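Local coordinates for protein NADH oxidoreductase (Mesorhizobium loti, PDB 3PI7) that probably binds NADPH and transfers its hydride to a quinone or similar acceptor, as a putative NADPH:quinone reductase with GroES-like and Rossmann folds, at residues M5-E10 against I42-P47; Q51-V56 against A121-A126; G89-G94 against S102-R107. All blocks are in the same frame, centred on the assembly; numbering follows the deposited sequence. Where two conformers were deposited one is given.

Contact 1 (M5-E10 against I42-P47)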
HETATM    1  N   MSE A   5      44.267  17.429  19.915  1.00 33.80           N
HETATM    2  CA  MSE A   5      44.112  18.723  19.234  1.00 31.85           C
HETATM    3  C   MSE A   5      43.243  19.689  20.025  1.00 37.37           C
HETATM    4  O   MSE A   5      42.403  19.263  20.816  1.00 38.70           O
HETATM    5  CB  MSE A   5      43.576  18.547  17.809  1.00 32.06           C
HETATM    6  CG  MSE A   5      44.713  18.277  16.811  1.00 35.39           C
HETATM    7 SE   MSE A   5      44.346  18.874  14.981  0.75 38.18          SE
HETATM    8  CE  MSE A   5      42.671  17.849  14.679  1.00 35.74           C
ATOM      9  N   THR A   6      43.493  20.993  19.852  1.00 33.54           N
ATOM     10  CA  THR A   6      42.797  22.052  20.575  1.00 32.52           C
ATOM     11  C   THR A   6      41.436  22.292  20.001  1.00 32.36           C
ATOM     12  O   THR A   6      41.296  22.847  18.918  1.00 32.89           O
ATOM     13  CB  THR A   6      43.611  23.351  20.594  1.00 40.46           C
ATOM     14  OG1 THR A   6      44.806  23.105  21.321  1.00 43.79           O
ATOM     15  CG2 THR A   6      42.847  24.523  21.251  1.00 38.35           C
ATOM     16  N   ILE A   7      40.435  21.864  20.758  1.00 25.79           N
ATOM     17  CA  ILE A   7      39.017  21.992  20.430  0.50 24.30           C
ATOM     18  C   ILE A   7      38.351  22.513  21.706  1.00 24.44           C
ATOM     19  O   ILE A   7      38.770  22.081  22.784  1.00 23.04           O
ATOM     20  CB  ILE A   7      38.470  20.599  19.946  0.50 27.53           C
ATOM     21  CG1 ILE A   7      39.037  20.228  18.553  0.50 28.01           C
ATOM     22  CG2 ILE A   7      36.933  20.524  19.924  0.50 27.45           C
ATOM     23  CD1 ILE A   7      39.588  18.860  18.453  0.50 31.05           C
ATOM     24  N   PRO A   8      37.338  23.412  21.659  1.00 20.65           N
ATOM     25  CA  PRO A   8      36.694  23.828  22.926  1.00 20.09           C
ATOM     26  C   PRO A   8      36.164  22.636  23.708  1.00 20.09           C
ATOM     27  O   PRO A   8      35.806  21.604  23.108  1.00 18.40           O
ATOM     28  CB  PRO A   8      35.510  24.675  22.472  1.00 22.63           C
ATOM     29  CG  PRO A   8      35.815  25.082  21.108  1.00 27.48           C
ATOM     30  CD  PRO A   8      36.705  24.067  20.496  1.00 22.25           C
ATOM     31  N   SER A   9      36.050  22.788  25.017  1.00 16.58           N
ATOM     32  CA  SER A   9      35.472  21.696  25.774  1.00 17.14           C
ATOM     33  C   SER A   9      33.990  21.987  26.053  1.00 17.53           C
ATOM     34  O   SER A   9      33.285  21.093  26.474  1.00 17.02           O
ATOM     35  CB  SER A   9      36.253  21.432  27.053  1.00 21.67           C
ATOM     36  OG  SER A   9      36.314  22.572  27.875  1.00 33.56           O
ATOM     37  N   GLU A  10      33.526  23.225  25.806  1.00 14.49           N
ATOM     38  CA  GLU A  10      32.133  23.607  26.028  1.00 15.23           C
ATOM     39  C   GLU A  10      31.580  24.240  24.768  1.00 16.58           C
ATOM     40  O   GLU A  10      32.318  24.876  24.017  1.00 16.89           O
ATOM     41  CB  GLU A  10      32.072  24.575  27.221  1.00 16.85           C
ATOM     42  CG  GLU A  10      30.690  24.934  27.719  1.00 24.56           C
ATOM     43  CD  GLU A  10      30.706  25.588  29.084  1.00 39.47           C
ATOM     44  OE1 GLU A  10      31.342  25.029  30.005  1.00 32.10           O
ATOM     45  OE2 GLU A  10      30.093  26.668  29.228  1.00 30.85           O
ATOM     46  N   ILE A  42      26.853  23.088  26.871  1.00 16.55           N
ATOM     47  CA  ILE A  42      27.126  21.711  27.261  1.00 15.60           C
ATOM     48  C   ILE A  42      28.520  21.316  26.812  1.00 16.10           C
ATOM     49  O   ILE A  42      29.108  21.981  25.977  1.00 14.70           O
ATOM     50  CB  ILE A  42      26.054  20.729  26.673  1.00 18.40           C
ATOM     51  CG1 ILE A  42      26.011  20.748  25.136  1.00 18.97           C
ATOM     52  CG2 ILE A  42      24.651  20.974  27.269  1.00 20.22           C
ATOM     53  CD1 ILE A  42      25.417  19.415  24.555  1.00 20.62           C
ATOM     54  N   ALA A  43      29.020  20.204  27.336  1.00 13.53           N
ATOM     55  CA  ALA A  43      30.312  19.686  26.937  1.00 14.40           C
ATOM     56  C   ALA A  43      30.305  19.275  25.474  1.00 16.43           C
ATOM     57  O   ALA A  43      29.307  18.763  24.950  1.00 15.44           O
ATOM     58  CB  ALA A  43      30.679  18.488  27.809  1.00 14.89           C
ATOM     59  N   VAL A  44      31.425  19.549  24.797  1.00 12.30           N
ATOM     60  CA  VAL A  44      31.600  19.139  23.422  1.00 11.94           C
ATOM     61  C   VAL A  44      31.772  17.607  23.434  1.00 15.36           C
ATOM     62  O   VAL A  44      32.581  17.083  24.196  1.00 14.47           O
ATOM     63  CB  VAL A  44      32.785  19.879  22.743  1.00 14.51           C
ATOM     64  CG1 VAL A  44      33.105  19.285  21.368  1.00 14.53           C
ATOM     65  CG2 VAL A  44      32.486  21.377  22.629  1.00 14.10           C
ATOM     66  N   PRO A  45      30.987  16.865  22.624  1.00 12.80           N
ATOM     67  CA  PRO A  45      31.137  15.410  22.612  1.00 11.44           C
ATOM     68  C   PRO A  45      32.429  14.947  21.947  1.00 16.02           C
ATOM     69  O   PRO A  45      33.069  15.697  21.209  1.00 13.42           O
ATOM     70  CB  PRO A  45      29.915  14.948  21.816  1.00 12.53           C
ATOM     71  CG  PRO A  45      29.706  16.095  20.807  1.00 16.50           C
ATOM     72  CD  PRO A  45      29.963  17.319  21.654  1.00 13.61           C
ATOM     73  N   ALA A  46      32.803  13.705  22.233  1.00 14.75           N
ATOM     74  CA  ALA A  46      33.939  13.032  21.608  1.00 16.79           C
ATOM     75  C   ALA A  46      33.409  12.055  20.541  1.00 19.20           C
ATOM     76  O   ALA A  46      32.463  11.312  20.802  1.00 17.50           O
ATOM     77  CB  ALA A  46      34.753  12.278  22.664  1.00 19.00           C
ATOM     78  N   PRO A  47      33.972  12.089  19.327  1.00 16.02           N
ATOM     79  CA  PRO A  47      33.528  11.136  18.290  1.00 15.68           C
ATOM     80  C   PRO A  47      33.973   9.727  18.614  1.00 17.22           C
ATOM     81  O   PRO A  47      35.068   9.532  19.162  1.00 17.21           O
ATOM     82  CB  PRO A  47      34.233  11.630  17.035  1.00 16.47           C
ATOM     83  CG  PRO A  47      35.475  12.292  17.535  1.00 21.20           C
ATOM     84  CD  PRO A  47      35.093  12.926  18.853  1.00 16.84           C
TER

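Contact 2 (Q51-V56 against A121-A126)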
ATOM      1  N   GLN A  51      33.376   7.903  13.735  1.00 13.04           N
ATOM      2  CA  GLN A  51      32.731   9.212  13.677  1.00 12.25           C
ATOM      3  C   GLN A  51      33.693  10.373  13.607  1.00 13.78           C
ATOM      4  O   GLN A  51      34.888  10.240  13.878  1.00 11.79           O
ATOM      5  CB  GLN A  51      31.848   9.402  14.926  1.00 13.80           C
ATOM      6  CG  GLN A  51      30.784   8.339  15.103  1.00 12.97           C
ATOM      7  CD  GLN A  51      30.002   8.548  16.379  1.00 16.60           C
ATOM      8  OE1 GLN A  51      30.542   8.923  17.438  1.00 15.17           O
ATOM      9  NE2 GLN A  51      28.707   8.304  16.312  1.00 15.63           N
ATOM     10  N   VAL A  52      33.138  11.540  13.256  1.00 11.40           N
ATOM     11  CA  VAL A  52      33.880  12.766  13.177  1.00 11.12           C
ATOM     12  C   VAL A  52      33.153  13.830  13.973  1.00 13.63           C
ATOM     13  O   VAL A  52      31.924  13.778  14.117  1.00 12.04           O
ATOM     14  CB  VAL A  52      34.121  13.215  11.709  1.00 13.18           C
ATOM     15  CG1 VAL A  52      35.071  12.259  11.002  1.00 13.66           C
ATOM     16  CG2 VAL A  52      32.788  13.346  10.952  1.00 12.58           C
ATOM     17  N   LEU A  53      33.920  14.757  14.508  1.00  9.68           N
ATOM     18  CA  LEU A  53      33.394  15.909  15.233  1.00 10.18           C
ATOM     19  C   LEU A  53      33.490  17.082  14.292  1.00 13.07           C
ATOM     20  O   LEU A  53      34.592  17.430  13.815  1.00 12.65           O
ATOM     21  CB  LEU A  53      34.221  16.161  16.504  1.00  9.68           C
ATOM     22  CG  LEU A  53      33.714  17.295  17.352  1.00 12.30           C
ATOM     23  CD1 LEU A  53      32.345  16.955  17.988  1.00 11.96           C
ATOM     24  CD2 LEU A  53      34.712  17.692  18.385  1.00 16.19           C
ATOM     25  N   ILE A  54      32.355  17.686  14.010  1.00 10.66           N
ATOM     26  CA  ILE A  54      32.292  18.787  13.053  1.00  8.96           C
ATOM     27  C   ILE A  54      32.020  20.114  13.743  1.00 12.46           C
ATOM     28  O   ILE A  54      31.035  20.228  14.488  1.00 11.27           O
ATOM     29  CB  ILE A  54      31.190  18.493  12.008  1.00 10.56           C
ATOM     30  CG1 ILE A  54      31.429  17.141  11.261  1.00 11.14           C
ATOM     31  CG2 ILE A  54      31.097  19.615  10.991  1.00 11.28           C
ATOM     32  CD1 ILE A  54      30.268  16.341  11.206  1.00 19.13           C
ATOM     33  N   LYS A  55      32.808  21.146  13.390  1.00  9.98           N
ATOM     34  CA  LYS A  55      32.575  22.511  13.806  1.00  9.78           C
ATOM     35  C   LYS A  55      31.560  23.037  12.830  1.00 13.79           C
ATOM     36  O   LYS A  55      31.891  23.235  11.664  1.00 12.73           O
ATOM     37  CB  LYS A  55      33.887  23.336  13.781  1.00 11.61           C
ATOM     38  CG  LYS A  55      33.655  24.749  14.269  1.00 18.46           C
ATOM     39  CD  LYS A  55      34.905  25.658  14.215  1.00 17.36           C
ATOM     40  CE  LYS A  55      34.564  26.921  14.998  1.00 25.41           C
ATOM     41  NZ  LYS A  55      35.786  27.641  15.474  1.00 32.49           N
ATOM     42  N   VAL A  56      30.306  23.198  13.282  1.00 10.68           N
ATOM     43  CA  VAL A  56      29.200  23.562  12.416  1.00  9.56           C
ATOM     44  C   VAL A  56      29.258  25.002  11.972  1.00 14.83           C
ATOM     45  O   VAL A  56      29.324  25.922  12.804  1.00 15.58           O
ATOM     46  CB  VAL A  56      27.833  23.268  13.109  1.00 11.23           C
ATOM     47  CG1 VAL A  56      26.694  23.526  12.148  1.00 10.90           C
ATOM     48  CG2 VAL A  56      27.773  21.836  13.635  1.00 10.38           C
ATOM     49  N   ALA A 121      24.104  23.107  17.035  1.00 11.35           N
ATOM     50  CA  ALA A 121      25.150  23.141  18.021  1.00 12.11           C
ATOM     51  C   ALA A 121      26.404  23.639  17.387  1.00 13.59           C
ATOM     52  O   ALA A 121      26.537  23.574  16.169  1.00 13.52           O
ATOM     53  CB  ALA A 121      25.374  21.719  18.529  1.00 12.17           C
ATOM     54  N   GLU A 122      27.332  24.132  18.193  1.00 10.08           N
ATOM     55  CA  GLU A 122      28.596  24.576  17.651  1.00  9.69           C
ATOM     56  C   GLU A 122      29.408  23.424  17.067  1.00 11.67           C
ATOM     57  O   GLU A 122      30.180  23.647  16.138  1.00 13.13           O
ATOM     58  CB  GLU A 122      29.382  25.317  18.724  1.00 11.68           C
ATOM     59  CG  GLU A 122      28.840  26.730  18.848  1.00 16.24           C
ATOM     60  CD  GLU A 122      29.475  27.608  19.906  1.00 34.78           C
ATOM     61  OE1 GLU A 122      29.784  27.096  21.002  1.00 21.98           O
ATOM     62  OE2 GLU A 122      29.510  28.838  19.690  1.00 44.38           O
ATOM     63  N   TYR A 123      29.256  22.226  17.616  1.00  9.87           N
ATOM     64  CA  TYR A 123      29.918  20.990  17.198  1.00 10.10           C
ATOM     65  C   TYR A 123      28.901  19.875  17.139  1.00 13.73           C
ATOM     66  O   TYR A 123      28.117  19.711  18.081  1.00 13.15           O
ATOM     67  CB  TYR A 123      31.064  20.602  18.169  1.00 10.65           C
ATOM     68  CG  TYR A 123      32.130  21.673  18.214  1.00 10.75           C
ATOM     69  CD1 TYR A 123      31.970  22.811  19.012  1.00 11.76           C
ATOM     70  CD2 TYR A 123      33.231  21.620  17.366  1.00 12.19           C
ATOM     71  CE1 TYR A 123      32.863  23.877  18.942  1.00 12.32           C
ATOM     72  CE2 TYR A 123      34.144  22.672  17.306  1.00 12.93           C
ATOM     73  CZ  TYR A 123      33.962  23.792  18.108  1.00 18.23           C
ATOM     74  OH  TYR A 123      34.829  24.837  18.037  1.00 13.26           O
ATOM     75  N   ALA A 124      28.939  19.090  16.060  1.00  9.98           N
ATOM     76  CA  ALA A 124      28.034  17.942  15.871  1.00  9.95           C
ATOM     77  C   ALA A 124      28.862  16.707  15.656  1.00 12.71           C
ATOM     78  O   ALA A 124      30.060  16.813  15.367  1.00 10.13           O
ATOM     79  CB  ALA A 124      27.125  18.189  14.663  1.00 11.36           C
ATOM     80  N   VAL A 125      28.255  15.539  15.826  1.00 11.09           N
ATOM     81  CA  VAL A 125      28.949  14.288  15.548  1.00 10.74           C
ATOM     82  C   VAL A 125      28.221  13.597  14.403  1.00 13.18           C
ATOM     83  O   VAL A 125      26.988  13.544  14.395  1.00 10.74           O
ATOM     84  CB  VAL A 125      29.052  13.372  16.800  1.00 14.14           C
ATOM     85  CG1 VAL A 125      29.657  12.016  16.444  1.00 14.90           C
ATOM     86  CG2 VAL A 125      29.852  14.046  17.898  1.00 14.02           C
ATOM     87  N   ALA A 126      28.973  13.096  13.433  1.00 11.11           N
ATOM     88  CA  ALA A 126      28.384  12.310  12.368  1.00 10.63           C
ATOM     89  C   ALA A 126      29.261  11.129  12.095  1.00 13.24           C
ATOM     90  O   ALA A 126      30.473  11.171  12.367  1.00 12.24           O
ATOM     91  CB  ALA A 126      28.225  13.186  11.096  1.00 11.02           C
TER
HETATM   92  O   HOH W   1      30.524  26.224  15.365  1.00 15.60           O

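Contact 3 (G89-G94 against S102-R107)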
ATOM      1  N   GLY A  89      30.080  21.964   7.790  1.00 13.26           N
ATOM      2  CA  GLY A  89      31.085  22.427   8.724  1.00 12.50           C
ATOM      3  C   GLY A  89      32.419  21.810   8.443  1.00 13.92           C
ATOM      4  O   GLY A  89      32.575  21.081   7.465  1.00 13.39           O
ATOM      5  N   THR A  90      33.374  22.060   9.330  1.00 11.68           N
ATOM      6  CA  THR A  90      34.719  21.541   9.148  1.00 10.55           C
ATOM      7  C   THR A  90      34.991  20.501  10.197  1.00 12.65           C
ATOM      8  O   THR A  90      34.708  20.730  11.362  1.00 11.97           O
ATOM      9  CB  THR A  90      35.734  22.680   9.210  1.00 17.35           C
ATOM     10  OG1 THR A  90      35.502  23.529   8.074  1.00 22.53           O
ATOM     11  CG2 THR A  90      37.175  22.182   9.153  1.00 11.25           C
ATOM     12  N   ILE A  91      35.562  19.377   9.782  1.00  9.54           N
ATOM     13  CA  ILE A  91      35.900  18.305  10.745  1.00 10.04           C
ATOM     14  C   ILE A  91      37.146  18.684  11.534  1.00 14.26           C
ATOM     15  O   ILE A  91      38.206  18.904  10.955  1.00 13.73           O
ATOM     16  CB  ILE A  91      36.058  16.943  10.038  1.00 11.37           C
ATOM     17  CG1 ILE A  91      34.677  16.523   9.437  1.00 11.06           C
ATOM     18  CG2 ILE A  91      36.556  15.907  11.083  1.00 11.79           C
ATOM     19  CD1 ILE A  91      34.729  15.481   8.429  1.00 10.73           C
ATOM     20  N   VAL A  92      37.015  18.720  12.877  1.00 11.81           N
ATOM     21  CA  VAL A  92      38.092  19.159  13.756  1.00 11.54           C
ATOM     22  C   VAL A  92      38.663  17.988  14.525  1.00 16.81           C
ATOM     23  O   VAL A  92      39.744  18.134  15.093  1.00 16.87           O
ATOM     24  CB  VAL A  92      37.648  20.330  14.699  1.00 12.66           C
ATOM     25  CG1 VAL A  92      37.365  21.600  13.869  1.00 11.71           C
ATOM     26  CG2 VAL A  92      36.425  19.939  15.547  1.00 11.55           C
ATOM     27  N   ALA A  93      37.965  16.842  14.551  1.00 13.17           N
ATOM     28  CA  ALA A  93      38.461  15.629  15.214  1.00 13.71           C
ATOM     29  C   ALA A  93      37.770  14.407  14.633  1.00 17.41           C
ATOM     30  O   ALA A  93      36.673  14.518  14.098  1.00 16.16           O
ATOM     31  CB  ALA A  93      38.235  15.686  16.730  1.00 14.41           C
ATOM     32  N   GLY A  94      38.426  13.262  14.708  1.00 16.90           N
ATOM     33  CA  GLY A  94      37.843  12.022  14.215  1.00 17.00           C
ATOM     34  C   GLY A  94      38.173  10.901  15.162  1.00 20.81           C
ATOM     35  O   GLY A  94      39.149  11.004  15.892  1.00 17.98           O
ATOM     36  N   SER A 102      41.046  10.414   8.119  1.00 14.43           N
ATOM     37  CA  SER A 102      41.353  11.011   6.823  1.00 13.26           C
ATOM     38  C   SER A 102      40.487  12.211   6.503  1.00 17.33           C
ATOM     39  O   SER A 102      40.850  13.024   5.647  1.00 16.93           O
ATOM     40  CB  SER A 102      41.209   9.972   5.709  1.00 15.39           C
ATOM     41  OG  SER A 102      42.228   9.000   5.876  1.00 17.05           O
ATOM     42  N   LEU A 103      39.343  12.328   7.182  1.00 14.10           N
ATOM     43  CA  LEU A 103      38.440  13.449   6.934  1.00 12.42           C
ATOM     44  C   LEU A 103      38.811  14.670   7.755  1.00 14.91           C
ATOM     45  O   LEU A 103      38.276  15.741   7.501  1.00 14.51           O
ATOM     46  CB  LEU A 103      37.000  13.047   7.228  1.00 11.80           C
ATOM     47  CG  LEU A 103      36.318  12.068   6.266  1.00 14.34           C
ATOM     48  CD1 LEU A 103      34.882  11.773   6.761  1.00 14.71           C
ATOM     49  CD2 LEU A 103      36.266  12.635   4.814  1.00 12.98           C
ATOM     50  N   VAL A 104      39.670  14.517   8.777  1.00 12.17           N
ATOM     51  CA  VAL A 104      39.983  15.667   9.647  1.00 11.91           C
ATOM     52  C   VAL A 104      40.541  16.841   8.819  1.00 16.26           C
ATOM     53  O   VAL A 104      41.442  16.667   7.988  1.00 16.92           O
ATOM     54  CB  VAL A 104      40.900  15.264  10.825  1.00 16.44           C
ATOM     55  CG1 VAL A 104      41.244  16.466  11.687  1.00 17.80           C
ATOM     56  CG2 VAL A 104      40.244  14.178  11.668  1.00 14.85           C
ATOM     57  N   GLY A 105      39.963  18.028   9.046  1.00 13.85           N
ATOM     58  CA  GLY A 105      40.338  19.250   8.341  1.00 13.64           C
ATOM     59  C   GLY A 105      39.449  19.550   7.163  1.00 17.25           C
ATOM     60  O   GLY A 105      39.490  20.663   6.632  1.00 17.34           O
ATOM     61  N   LYS A 106      38.657  18.552   6.699  1.00 14.41           N
ATOM     62  CA  LYS A 106      37.847  18.743   5.513  1.00 12.52           C
ATOM     63  C   LYS A 106      36.537  19.397   5.851  1.00 14.24           C
ATOM     64  O   LYS A 106      35.989  19.210   6.931  1.00 14.17           O
ATOM     65  CB  LYS A 106      37.622  17.401   4.782  1.00 13.91           C
ATOM     66  CG  LYS A 106      38.920  16.935   4.151  1.00 21.22           C
ATOM     67  CD  LYS A 106      38.810  15.602   3.430  1.00 32.73           C
ATOM     68  CE  LYS A 106      40.124  15.294   2.733  1.00 37.12           C
ATOM     69  NZ  LYS A 106      40.601  13.902   3.011  1.00 40.81           N
ATOM     70  N   ARG A 107      36.087  20.244   4.930  1.00 10.64           N
ATOM     71  CA  ARG A 107      34.812  20.902   5.013  1.00 11.70           C
ATOM     72  C   ARG A 107      33.808  19.948   4.390  1.00 14.62           C
ATOM     73  O   ARG A 107      34.030  19.463   3.270  1.00 15.68           O
ATOM     74  CB  ARG A 107      34.914  22.202   4.263  1.00 16.03           C
ATOM     75  CG  ARG A 107      33.629  22.937   4.078  1.00 20.34           C
ATOM     76  CD  ARG A 107      33.988  24.143   3.230  1.00 30.21           C
ATOM     77  NE  ARG A 107      34.308  23.824   1.827  1.00 23.41           N
ATOM     78  CZ  ARG A 107      33.746  24.465   0.809  1.00 37.03           C
ATOM     79  NH1 ARG A 107      32.866  25.435   1.032  1.00 21.21           N
ATOM     80  NH2 ARG A 107      34.044  24.132  -0.442  1.00 29.41           N
TER

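Contact 1 (M5-E10 against I42-P47)
V44 holds CG1 anti to its backbone N (chi1 171°), with CG2 anti to the carbonyl carbon, and both methyls come close to the P8 carbonyl. CG2 makes the nearer approach, 3.4 Å from P8 O. The same methyl lies 3.7 Å from E10 C. P8 CB is a loose apolar neighbour of V44 CG2, at 4.5 Å. I7 has two conformers, and in one of them its CG2 meets V44 CG1 at 4.3 Å. V44 also supplies the hydrogen bond of the contact: its N donates to S9 O at 2.9 Å. The bond is nearly straight at the hydrogen (167°), but the donor stands well above the S9 carbonyl plane, 55° out of it. A43 CA adds a CH contact to the same oxygen, at 3.3 Å. One residue on, E10 CA returns a similar contact to I42 O at 3.4 Å. E10 CG, anti to its backbone N, lies 3.8 Å from that I42 O. E10 OE2 forms a salt bridge with R41. Beyond the two segments, V44 also packs on M11, L53 and Y123. E10 and A43 form an antiparallel, non-hydrogen-bonded pair with diverging side chains. This is a surface contact, and residues 5-9 and 44-47 run on as loops. E10 opens strand 10-16 and A43 closes strand 37-43, so their pair is the last rung of this two-stranded antiparallel sheet.

Contact 2 (Q51-V56 against A121-A126)
Q51 lays its side chain against V125, and its OE1 is 3.4 Å from V125 CG1. The amide is held from outside the pair: OE1 accepts from G48 N, and NE2 bonds to E127. V52 exchanges two backbone hydrogen bonds with A126. Its N donates to A126 O at 2.8 Å. In L53, a chi2 of 68° places CD1 at 3.8 Å from V125 CG2 and also near Y123 CB. I54 repeats the two-bond pairing with A124, and its CD1 touches A126 CB at 3.8 Å. This antiparallel ladder belongs to the GroES-like domain. L53, K55, Y123 and V125 occupy one face of its sheet. V52, I54, A124 and A126 occupy the other, where F110 covers I54 and both alanines. The K55 chain runs alongside the Y123 ring in the same direction, from CB, 3.6 Å from Y123 CE2, to CE near Y123 OH. V56 N donates to E122 O at 2.9 Å. V56 CG2 reaches A121 O at 3.3 Å and also meets A124 CB. A water donates to both V56 O and E122 O, lying 2.7 Å from the latter.

Contact 3 (G89-G94 against S102-R107)
A type II beta turn from L103 to K106 brings the chain back against strand 86-94 in the GroES-like domain. I91 joins the two segments with both of its backbone polar atoms. I91 N donates to K106 O at 2.9 Å, nearly straight at the hydrogen (172°). G105 N donates to I91 O at 2.7 Å. The turn is closed within its own segment by K106 N bonding to L103 O. G105 has a positive phi (96°), and a side chain there would press on the carbonyl oxygen of V104.

The I91 side chain is the main apolar link. Its CD1 is anti to CA (chi2 163°), which carries this methyl out towards L103. There CD1 lies 3.5 Å from L103 CB, and the two side chains pass at a slant. CG2 of I91 meets V104 CA at 3.7 Å. V104 in turn sets its CG2 against the strand backbone, 3.7 Å from G94 N. V92 and A93 both stand opposite L53, forming a classic beta bulge.

At the other end, T90 and R107 form an antiparallel, non-hydrogen-bonded pair. R107 CA makes a CH contact with G89 O at 3.3 Å. The rest of the R107 chain leads away, bent at chi3, and its guanidinium forms a salt bridge with D140 and a hydrogen bond with V138 O. K106 NZ reaches back to donate to S102 O at 2.8 Å.

Contacts 2 and 3 both reach the same sheet, in which strands 51-56 and 86-94 are neighbours. Their centres are 9 Å apart, and probable hydrogen bonds join L53 N to A93 O and K55 N to T90 O, both at 2.8 Å. Along the chain, contact 3 is nested inside the loop closed by contact 2. Contact 1 closes before either and packs on both. Its centre is 9 Å from that of contact 2, where P45 CG meets V125 CG2 at 3.6 Å. It is 14 Å from that of contact 3, where M5 CE lies 3.6 Å from V104 CG1. The potassium ion is bound by D19 and Y21, outside all three contacts.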